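3-carboxy-cis,cis-muconate cycloisomerase (Acinetobacter calcoaceticus, PDB 1Q5N) is a homotetrameric, mostly helical enzyme of the lyase (fumarase/aspartase) superfamily. Local coordinates at residues A323-A326 with E327-S330. Sequence-based numbering, arbitrary orientation.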
loop_
_atom_site.group_PDB
_atom_site.type_symbol
_atom_site.label_atom_id
_atom_site.label_comp_id
_atom_site.label_asym_id
_atom_site.label_seq_id
_atom_site.Cartn_x
_atom_site.Cartn_y
_atom_site.Cartn_z
ATOM N N ALA A 323 -13.046 -3.517 8.761
ATOM C CA ALA A 323 -11.679 -3.994 9.002
ATOM C C ALA A 323 -11.605 -5.497 9.205
ATOM O O ALA A 323 -10.706 -6.145 8.698
ATOM C CB ALA A 323 -11.062 -3.308 10.224
ATOM N N TRP A 324 -12.525 -6.052 9.976
ATOM C CA TRP A 324 -12.509 -7.493 10.242
ATOM C C TRP A 324 -12.866 -8.290 8.984
ATOM O O TRP A 324 -12.224 -9.305 8.669
ATOM C CB TRP A 324 -13.468 -7.793 11.414
ATOM C CG TRP A 324 -13.646 -9.266 11.720
ATOM C CD1 TRP A 324 -12.661 -10.219 11.829
ATOM C CD2 TRP A 324 -14.878 -9.931 12.010
ATOM N NE1 TRP A 324 -13.211 -11.423 12.172
ATOM C CE2 TRP A 324 -14.572 -11.273 12.286
ATOM C CE3 TRP A 324 -16.212 -9.518 12.056
ATOM C CZ2 TRP A 324 -15.550 -12.209 12.609
ATOM C CZ3 TRP A 324 -17.195 -10.450 12.381
ATOM C CH2 TRP A 324 -16.858 -11.779 12.652
ATOM N N HIS A 325 -13.885 -7.835 8.263
ATOM C CA HIS A 325 -14.280 -8.485 7.006
ATOM C C HIS A 325 -13.075 -8.544 6.002
ATOM O O HIS A 325 -12.870 -9.555 5.326
ATOM C CB HIS A 325 -15.451 -7.694 6.359
ATOM C CG HIS A 325 -16.782 -7.948 7.009
ATOM N ND1 HIS A 325 -17.030 -7.675 8.339
ATOM C CD2 HIS A 325 -17.890 -8.579 6.551
ATOM C CE1 HIS A 325 -18.220 -8.138 8.681
ATOM N NE2 HIS A 325 -18.760 -8.691 7.611
ATOM N N ALA A 326 -12.282 -7.471 5.928
ATOM C CA ALA A 326 -11.165 -7.406 4.971
ATOM C C ALA A 326 -10.112 -8.475 5.248
ATOM O O ALA A 326 -9.497 -8.979 4.329
ATOM C CB ALA A 326 -10.526 -6.023 4.984
ATOM N N GLU A 327 -9.914 -8.815 6.521
ATOM C CA GLU A 327 -8.942 -9.865 6.897
ATOM C C GLU A 327 -9.287 -11.190 6.234
ATOM O O GLU A 327 -8.387 -11.974 5.883
ATOM C CB GLU A 327 -8.930 -10.159 8.415
ATOM C CG GLU A 327 -8.516 -9.045 9.379
ATOM C CD GLU A 327 -8.806 -9.457 10.852
ATOM O OE1 GLU A 327 -8.902 -10.678 11.153
ATOM O OE2 GLU A 327 -8.940 -8.572 11.701
ATOM N N TRP A 328 -10.580 -11.471 6.086
ATOM C CA TRP A 328 -10.944 -12.747 5.497
ATOM C C TRP A 328 -10.433 -12.863 4.076
ATOM O O TRP A 328 -10.320 -13.974 3.564
ATOM C CB TRP A 328 -12.472 -12.973 5.501
ATOM C CG TRP A 328 -13.142 -12.764 6.814
ATOM C CD1 TRP A 328 -12.584 -12.895 8.082
ATOM C CD2 TRP A 328 -14.502 -12.378 7.015
ATOM N NE1 TRP A 328 -13.526 -12.609 9.044
ATOM C CE2 TRP A 328 -14.709 -12.285 8.423
ATOM C CE3 TRP A 328 -15.572 -12.090 6.145
ATOM C CZ2 TRP A 328 -15.940 -11.924 8.973
ATOM C CZ3 TRP A 328 -16.811 -11.729 6.696
ATOM C CH2 TRP A 328 -16.982 -11.645 8.094
ATOM N N LEU A 329 -10.191 -11.728 3.419
ATOM C CA LEU A 329 -9.689 -11.751 2.061
ATOM C C LEU A 329 -8.169 -11.638 2.003
ATOM O O LEU A 329 -7.542 -12.260 1.179
ATOM C CB LEU A 329 -10.261 -10.590 1.249
ATOM C CG LEU A 329 -11.768 -10.737 0.967
ATOM C CD1 LEU A 329 -12.283 -9.489 0.295
ATOM C CD2 LEU A 329 -12.044 -11.941 0.092
ATOM N N SER A 330 -7.560 -10.860 2.887
ATOM C CA SER A 330 -6.137 -10.674 2.763
ATOM C C SER A 330 -5.230 -11.754 3.344
ATOM O O SER A 330 -4.302 -12.183 2.666
ATOM C CB SER A 330 -5.772 -9.303 3.350
ATOM O OG SER A 330 -5.959 -9.333 4.765
#
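Trp328 meets Trp324 with its edge and lies alongside His325 in an aromatic cluster at the start of helix 323-351, part of the largely helical fold of the fumarase/aspartase superfamily. Its CB is 3.4 Å from His325 O, and CG, set anti to the carbonyl carbon (chi1 -51°), carries the indole back over the preceding turn. There one face of the ring covers backbone: CD1 lies near Trp324 O, which sits toward the rim, CE3 lies near His325 O and CA, and His325 CA stands over the six-membered ring in a CH-pi contact, 3.9 Å from its centroid. NE1 and CZ2 form the edge that meets Trp324. This is an edge-to-face pair, planes at 77°, with Trp328 CZ2 over the centre of the Trp324 indole and 3.6 Å from Trp324 CE2. At the far end Trp328 CH2 sits over the centre of the imidazole face and CZ3 comes to 3.3 Å from His325 CD2, the two rings meeting obliquely at 42°. His325 NE2 is hydrogen-bonded to Gly79 O, and its ring also meets Trp157 of a third subunit, while Trp328 packs on Leu11 of a second.

Glu327 approaches Trp324 from another side. Its extended chain brings OE1 into the indole plane at the edge, 3.8 Å from Trp324 CD1, and the same oxygen forms a salt bridge with Arg234. Along the backbone, the bond from Glu327 N to Trp324 O is weak, and Trp328 N binds His325 O. Ala326 O accepts from both Leu329 N, at 3.0 Å, and Ser330 N, at 3.1 Å.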